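Local coordinates for GCN5-related N-acetyltransferase (Exiguobacterium sibiricum 255-15, PDB 3GY9), which binds coenzyme A and is probably an acyltransferase of the GCN5-related N-acetyltransferase family, its acceptor substrate unknown, at residues T58-Q70 against I79-I93. Residues are numbered along the deposited sequence; the frame is centred on the assembly and turned at random.
Sequences TNQVLACGGYMKQ and IRHVYVLPEARSHGI. With COA (coenzyme A), chain B; SO4 (sulfate ion), chain E; SO4 (sulfate ion), chain C; SO4 (sulfate ion), chain F.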
loop_
_atom_site.group_PDB
_atom_site.type_symbol
_atom_site.label_atom_id
_atom_site.label_comp_id
_atom_site.label_asym_id
_atom_site.label_seq_id
_atom_site.Cartn_x
_atom_site.Cartn_y
_atom_site.Cartn_z
ATOM N N THR A 58 7.978 19.261 -3.488
ATOM C CA THR A 58 7.879 19.833 -4.833
ATOM C C THR A 58 6.836 19.104 -5.679
ATOM O O THR A 58 6.873 19.196 -6.915
ATOM C CB THR A 58 9.228 19.842 -5.534
ATOM O OG1 THR A 58 9.747 18.505 -5.577
ATOM C CG2 THR A 58 10.195 20.742 -4.820
ATOM N N ASN A 59 5.908 18.441 -4.994
ATOM C CA ASN A 59 4.749 17.743 -5.551
ATOM C C ASN A 59 5.052 16.691 -6.590
ATOM O O ASN A 59 4.285 16.439 -7.536
ATOM C CB ASN A 59 3.696 18.733 -6.007
ATOM C CG ASN A 59 3.020 19.423 -4.830
ATOM O OD1 ASN A 59 2.872 18.853 -3.743
ATOM N ND2 ASN A 59 2.601 20.639 -5.049
ATOM N N GLN A 60 6.146 15.983 -6.342
ATOM C CA GLN A 60 6.488 14.820 -7.144
ATOM C C GLN A 60 6.063 13.567 -6.390
ATOM O O GLN A 60 6.133 13.524 -5.157
ATOM C CB GLN A 60 7.978 14.794 -7.429
ATOM C CG GLN A 60 8.420 15.951 -8.263
ATOM C CD GLN A 60 9.845 15.884 -8.716
ATOM O OE1 GLN A 60 10.754 15.686 -7.912
ATOM N NE2 GLN A 60 10.067 16.138 -9.994
ATOM N N VAL A 61 5.598 12.568 -7.129
ATOM C CA VAL A 61 5.140 11.310 -6.530
ATOM C C VAL A 61 6.364 10.501 -6.107
ATOM O O VAL A 61 7.217 10.160 -6.949
ATOM C CB VAL A 61 4.330 10.455 -7.538
ATOM C CG1 VAL A 61 4.043 9.065 -6.957
ATOM C CG2 VAL A 61 3.058 11.152 -7.914
ATOM N N LEU A 62 6.464 10.195 -4.811
ATOM C CA LEU A 62 7.590 9.394 -4.316
ATOM C C LEU A 62 7.215 7.942 -3.971
ATOM O O LEU A 62 8.106 7.102 -3.818
ATOM C CB LEU A 62 8.203 10.041 -3.081
ATOM C CG LEU A 62 8.732 11.474 -3.204
ATOM C CD1 LEU A 62 9.298 11.924 -1.902
ATOM C CD2 LEU A 62 9.759 11.596 -4.311
ATOM N N ALA A 63 5.913 7.672 -3.848
ATOM C CA ALA A 63 5.423 6.356 -3.450
ATOM C C ALA A 63 3.939 6.254 -3.693
ATOM O O ALA A 63 3.237 7.261 -3.805
ATOM C CB ALA A 63 5.688 6.115 -1.989
ATOM N N CYS A 64 3.476 5.012 -3.774
ATOM C CA CYS A 64 2.054 4.751 -3.798
ATOM C C CYS A 64 1.754 3.532 -2.943
ATOM O O CYS A 64 2.654 2.753 -2.650
ATOM C CB CYS A 64 1.573 4.520 -5.247
ATOM S SG CYS A 64 2.318 3.127 -6.097
ATOM N N GLY A 65 0.475 3.374 -2.596
ATOM C CA GLY A 65 0.033 2.174 -1.877
ATOM C C GLY A 65 -1.377 2.350 -1.377
ATOM O O GLY A 65 -1.791 3.447 -1.043
ATOM N N GLY A 66 -2.102 1.245 -1.282
ATOM C CA GLY A 66 -3.479 1.341 -0.877
ATOM C C GLY A 66 -4.016 0.029 -0.411
ATOM O O GLY A 66 -3.268 -0.863 -0.032
ATOM N N TYR A 67 -5.337 -0.072 -0.427
ATOM C CA TYR A 67 -6.013 -1.279 0.035
ATOM C C TYR A 67 -7.355 -1.438 -0.653
ATOM O O TYR A 67 -7.938 -0.482 -1.173
ATOM C CB TYR A 67 -6.207 -1.238 1.564
ATOM C CG TYR A 67 -7.217 -0.218 2.000
ATOM C CD1 TYR A 67 -6.841 1.103 2.271
ATOM C CD2 TYR A 67 -8.560 -0.555 2.134
ATOM C CE1 TYR A 67 -7.786 2.054 2.658
ATOM C CE2 TYR A 67 -9.514 0.399 2.507
ATOM C CZ TYR A 67 -9.112 1.706 2.770
ATOM O OH TYR A 67 -10.084 2.633 3.139
HETATM N N MSE A 68 -7.827 -2.675 -0.667
HETATM C CA MSE A 68 -9.150 -3.000 -1.152
HETATM C C MSE A 68 -9.571 -4.352 -0.578
HETATM O O MSE A 68 -8.847 -4.962 0.196
HETATM C CB MSE A 68 -9.181 -2.994 -2.685
HETATM C CG MSE A 68 -8.301 -4.032 -3.342
HETATM SE SE MSE A 68 -8.458 -4.066 -5.281
HETATM C CE MSE A 68 -10.129 -5.002 -5.375
ATOM N N LYS A 69 -10.763 -4.807 -0.935
ATOM C CA LYS A 69 -11.247 -6.059 -0.422
ATOM C C LYS A 69 -10.396 -7.222 -0.918
ATOM O O LYS A 69 -10.042 -7.280 -2.092
ATOM C CB LYS A 69 -12.705 -6.252 -0.847
ATOM C CG LYS A 69 -13.349 -7.443 -0.182
ATOM C CD LYS A 69 -14.779 -7.669 -0.654
ATOM C CE LYS A 69 -15.313 -9.010 -0.158
ATOM N NZ LYS A 69 -14.472 -10.164 -0.630
ATOM N N GLN A 70 -10.083 -8.158 -0.018
ATOM C CA GLN A 70 -9.431 -9.413 -0.397
ATOM C C GLN A 70 -10.482 -10.341 -0.944
ATOM O O GLN A 70 -11.443 -10.647 -0.272
ATOM C CB GLN A 70 -8.741 -10.053 0.802
ATOM C CG GLN A 70 -8.225 -11.481 0.558
ATOM C CD GLN A 70 -7.141 -11.546 -0.487
ATOM O OE1 GLN A 70 -6.184 -10.789 -0.463
ATOM N NE2 GLN A 70 -7.288 -12.469 -1.427
ATOM N N ILE A 79 -3.715 -5.173 1.338
ATOM C CA ILE A 79 -2.877 -4.020 1.081
ATOM C C ILE A 79 -2.153 -4.245 -0.243
ATOM O O ILE A 79 -1.540 -5.282 -0.428
ATOM C CB ILE A 79 -1.902 -3.795 2.245
ATOM C CG1 ILE A 79 -2.715 -3.422 3.503
ATOM C CG2 ILE A 79 -0.865 -2.730 1.893
ATOM C CD1 ILE A 79 -1.902 -3.387 4.787
ATOM N N ARG A 80 -2.304 -3.297 -1.176
ATOM C CA ARG A 80 -1.871 -3.502 -2.548
ATOM C C ARG A 80 -1.015 -2.397 -3.075
ATOM O O ARG A 80 -1.195 -1.232 -2.747
ATOM C CB ARG A 80 -3.087 -3.594 -3.460
ATOM C CG ARG A 80 -4.074 -4.674 -3.023
ATOM C CD ARG A 80 -4.936 -5.155 -4.180
ATOM N NE ARG A 80 -4.160 -5.863 -5.185
ATOM C CZ ARG A 80 -4.596 -6.183 -6.399
ATOM N NH1 ARG A 80 -5.809 -5.852 -6.805
ATOM N NH2 ARG A 80 -3.779 -6.792 -7.235
ATOM N N HIS A 81 -0.113 -2.789 -3.964
ATOM C CA HIS A 81 0.618 -1.855 -4.817
ATOM C C HIS A 81 1.504 -0.892 -4.062
ATOM O O HIS A 81 1.664 0.255 -4.461
ATOM C CB HIS A 81 -0.332 -1.077 -5.742
ATOM C CG HIS A 81 -1.309 -1.936 -6.484
ATOM N ND1 HIS A 81 -0.926 -2.979 -7.300
ATOM C CD2 HIS A 81 -2.664 -1.898 -6.537
ATOM C CE1 HIS A 81 -2.004 -3.528 -7.839
ATOM N NE2 HIS A 81 -3.071 -2.903 -7.367
ATOM N N VAL A 82 2.114 -1.336 -2.975
ATOM C CA VAL A 82 2.984 -0.476 -2.186
ATOM C C VAL A 82 4.362 -0.434 -2.817
ATOM O O VAL A 82 5.000 -1.461 -2.997
ATOM C CB VAL A 82 3.121 -1.015 -0.747
ATOM C CG1 VAL A 82 4.214 -0.258 -0.001
ATOM C CG2 VAL A 82 1.785 -0.922 -0.031
ATOM N N TYR A 83 4.806 0.766 -3.161
ATOM C CA TYR A 83 6.109 0.951 -3.819
ATOM C C TYR A 83 6.640 2.341 -3.500
ATOM O O TYR A 83 5.906 3.323 -3.621
ATOM C CB TYR A 83 5.970 0.807 -5.341
ATOM C CG TYR A 83 7.291 0.918 -6.049
ATOM C CD1 TYR A 83 8.161 -0.163 -6.116
ATOM C CD2 TYR A 83 7.674 2.109 -6.636
ATOM C CE1 TYR A 83 9.389 -0.057 -6.758
ATOM C CE2 TYR A 83 8.915 2.219 -7.275
ATOM C CZ TYR A 83 9.759 1.145 -7.325
ATOM O OH TYR A 83 10.986 1.234 -7.957
ATOM N N VAL A 84 7.905 2.417 -3.088
ATOM C CA VAL A 84 8.580 3.695 -2.838
ATOM C C VAL A 84 9.725 3.798 -3.834
ATOM O O VAL A 84 10.466 2.833 -4.027
ATOM C CB VAL A 84 9.166 3.751 -1.410
ATOM C CG1 VAL A 84 9.904 5.071 -1.157
ATOM C CG2 VAL A 84 8.050 3.571 -0.400
ATOM N N LEU A 85 9.859 4.962 -4.477
ATOM C CA LEU A 85 10.970 5.195 -5.416
ATOM C C LEU A 85 12.287 4.894 -4.733
ATOM O O LEU A 85 12.490 5.275 -3.576
ATOM C CB LEU A 85 11.013 6.647 -5.914
ATOM C CG LEU A 85 10.024 7.119 -6.979
ATOM C CD1 LEU A 85 10.268 8.597 -7.226
ATOM C CD2 LEU A 85 10.165 6.323 -8.279
ATOM N N PRO A 86 13.197 4.188 -5.439
ATOM C CA PRO A 86 14.463 3.821 -4.810
ATOM C C PRO A 86 15.183 4.965 -4.086
ATOM O O PRO A 86 15.623 4.794 -2.946
ATOM C CB PRO A 86 15.293 3.280 -5.983
ATOM C CG PRO A 86 14.274 2.701 -6.890
ATOM C CD PRO A 86 13.109 3.637 -6.817
ATOM N N GLU A 87 15.274 6.133 -4.713
ATOM C CA GLU A 87 16.016 7.254 -4.112
ATOM C C GLU A 87 15.328 7.857 -2.881
ATOM O O GLU A 87 15.970 8.586 -2.109
ATOM C CB GLU A 87 16.272 8.344 -5.164
ATOM C CG GLU A 87 14.999 9.050 -5.650
ATOM C CD GLU A 87 15.148 9.663 -7.038
ATOM O OE1 GLU A 87 14.536 9.127 -8.000
ATOM O OE2 GLU A 87 15.889 10.666 -7.159
ATOM N N ALA A 88 14.053 7.513 -2.672
ATOM C CA ALA A 88 13.256 8.048 -1.565
ATOM C C ALA A 88 13.084 7.061 -0.420
ATOM O O ALA A 88 12.421 7.384 0.562
ATOM C CB ALA A 88 11.901 8.505 -2.051
ATOM N N ARG A 89 13.665 5.869 -0.551
ATOM C CA ARG A 89 13.591 4.858 0.507
ATOM C C ARG A 89 14.430 5.239 1.722
ATOM O O ARG A 89 15.328 6.097 1.636
ATOM C CB ARG A 89 14.027 3.513 -0.032
ATOM C CG ARG A 89 13.053 2.967 -1.038
ATOM C CD ARG A 89 13.587 1.752 -1.758
ATOM N NE ARG A 89 12.676 1.459 -2.855
ATOM C CZ ARG A 89 12.953 0.681 -3.892
ATOM N NH1 ARG A 89 14.120 0.065 -4.013
ATOM N NH2 ARG A 89 12.020 0.529 -4.829
ATOM N N SER A 90 14.098 4.620 2.849
ATOM C CA SER A 90 14.858 4.727 4.101
ATOM C C SER A 90 14.734 6.108 4.745
ATOM O O SER A 90 15.636 6.521 5.489
ATOM C CB SER A 90 16.333 4.377 3.889
ATOM O OG SER A 90 16.476 3.115 3.278
ATOM N N HIS A 91 13.633 6.804 4.456
ATOM C CA HIS A 91 13.353 8.139 5.016
ATOM C C HIS A 91 11.988 8.222 5.681
ATOM O O HIS A 91 11.463 9.314 5.899
ATOM C CB HIS A 91 13.429 9.209 3.925
ATOM C CG HIS A 91 14.813 9.466 3.446
ATOM N ND1 HIS A 91 15.265 9.046 2.215
ATOM C CD2 HIS A 91 15.861 10.074 4.048
ATOM C CE1 HIS A 91 16.532 9.392 2.074
ATOM N NE2 HIS A 91 16.919 10.014 3.174
ATOM N N GLY A 92 11.399 7.068 5.973
ATOM C CA GLY A 92 10.144 6.997 6.713
ATOM C C GLY A 92 8.876 7.090 5.891
ATOM O O GLY A 92 7.791 7.082 6.437
ATOM N N ILE A 93 8.994 7.189 4.570
ATOM C CA ILE A 93 7.802 7.304 3.716
ATOM C C ILE A 93 6.933 6.033 3.760
ATOM O O ILE A 93 5.711 6.110 3.928
ATOM C CB ILE A 93 8.209 7.653 2.265
ATOM C CG1 ILE A 93 8.900 9.034 2.228
ATOM C CG2 ILE A 93 6.997 7.633 1.343
ATOM C CD1 ILE A 93 9.557 9.343 0.901
HETATM N N1A COA B . 14.570 -1.392 0.934
HETATM C C2A COA B . 13.763 -2.289 1.608
HETATM N N3A COA B . 13.402 -2.065 2.922
HETATM C C4A COA B . 13.845 -0.947 3.551
HETATM C C5A COA B . 14.661 -0.030 2.893
HETATM C C6A COA B . 15.025 -0.259 1.570
HETATM N N6A COA B . 15.885 0.537 0.949
HETATM N N7A COA B . 14.941 0.965 3.771
HETATM C C8A COA B . 14.331 0.703 4.947
HETATM N N9A COA B . 13.658 -0.488 4.818
HETATM C C1B COA B . 12.886 -1.192 5.847
HETATM C C2B COA B . 13.631 -1.257 7.172
HETATM O O2B COA B . 13.346 -2.485 7.813
HETATM C C3B COA B . 13.052 -0.108 7.955
HETATM O O3B COA B . 13.094 -0.287 9.349
HETATM P P3B COA B . 14.102 0.640 10.190
HETATM O O7A COA B . 13.983 0.315 11.660
HETATM O O8A COA B . 15.493 0.367 9.677
HETATM O O9A COA B . 13.775 2.100 9.975
HETATM C C4B COA B . 11.623 -0.101 7.457
HETATM O O4B COA B . 11.693 -0.473 6.094
HETATM C C5B COA B . 10.926 1.249 7.637
HETATM O O5B COA B . 11.652 2.251 6.973
HETATM P P1A COA B . 10.966 3.320 5.964
HETATM O O1A COA B . 9.666 3.833 6.502
HETATM O O2A COA B . 12.024 4.347 5.728
HETATM O O3A COA B . 10.789 2.390 4.679
HETATM P P2A COA B . 10.715 2.828 3.141
HETATM O O4A COA B . 10.171 4.233 2.953
HETATM O O5A COA B . 12.007 2.508 2.483
HETATM O O6A COA B . 9.586 1.804 2.643
HETATM C CBP COA B . 9.485 -0.269 1.381
HETATM C CCP COA B . 9.775 0.393 2.730
HETATM C CDP COA B . 8.010 -0.077 1.042
HETATM C CEP COA B . 9.784 -1.775 1.529
HETATM C CAP COA B . 10.359 0.375 0.287
HETATM O OAP COA B . 11.712 0.334 0.685
HETATM C C9P COA B . 10.207 -0.348 -1.023
HETATM O O9P COA B . 9.156 -0.054 -1.902
HETATM N N8P COA B . 11.128 -1.277 -1.258
HETATM C C7P COA B . 11.138 -2.066 -2.484
HETATM C C6P COA B . 11.610 -3.497 -2.220
HETATM C C5P COA B . 13.069 -3.509 -1.825
HETATM O O5P COA B . 13.627 -2.465 -1.447
HETATM N N4P COA B . 13.699 -4.680 -1.912
HETATM C C3P COA B . 14.991 -4.903 -1.299
HETATM C C2P COA B . 16.111 -4.142 -2.008
HETATM S S1P COA B . 16.252 -4.476 -3.782
HETATM S S SO4 E . -0.430 -6.532 -4.867
HETATM O O1 SO4 E . 0.515 -5.420 -4.730
HETATM O O2 SO4 E . -0.784 -6.744 -6.265
HETATM O O3 SO4 E . -1.627 -6.266 -4.085
HETATM O O4 SO4 E . 0.172 -7.760 -4.330
HETATM S S SO4 C . 6.772 15.809 -11.992
HETATM O O1 SO4 C . 7.928 16.684 -11.846
HETATM O O2 SO4 C . 5.730 16.228 -11.065
HETATM O O3 SO4 C . 7.170 14.442 -11.683
HETATM O O4 SO4 C . 6.255 15.875 -13.355
HETATM S S SO4 F . -3.961 -6.586 -10.748
HETATM O O1 SO4 F . -2.659 -6.767 -10.105
HETATM O O2 SO4 F . -4.146 -5.155 -10.984
HETATM O O3 SO4 F . -5.000 -7.187 -9.899
HETATM O O4 SO4 F . -3.964 -7.256 -12.041
#
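With CG between the backbone N and the carbonyl carbon (chi1 63°) and chi2 extended, the selenomethionine Met-68 reaches Arg-80, whose chain bends at chi3 (67°): CG packs on Arg-80 CD, and SE lies at the guanidinium edge, 3.5 Å from NH1. NE and NH2 hold one sulfate, NH2 a second, both probably from the crystallisation liquor; NH1 forms a salt bridge with Glu-42, and His-81 NE2 sits over one face. Strands 61-69 and 76-84 form an antiparallel hairpin, with paired bonds between Cys-64 and Tyr-83 and between Gly-66 and Arg-80; the register slips by one between them, a beta bulge. Further along, Leu-85 N donates to Leu-62 O (2.8 Å), and Leu-62 CD1 meets Ile-93 CD1 at 3.8 Å. Past the strand, Arg-89 NE and NH2 both grip Val-84 O at 2.9 Å, coenzyme A C7P over one guanidinium face; NH2 also forms a salt bridge with Glu-27, which Tyr-83 OH reaches too. A leucine in its place would probably leave Val-84 O without these donors and Glu-27 without the arginine's charge. Val-84 N binds the pantetheine O9P (3.0 Å), whereas Ser-90 N and Gly-92 N bind O5A and O2A, consistent with a GNAT loop gripping the pyrophosphate through backbone N-H groups.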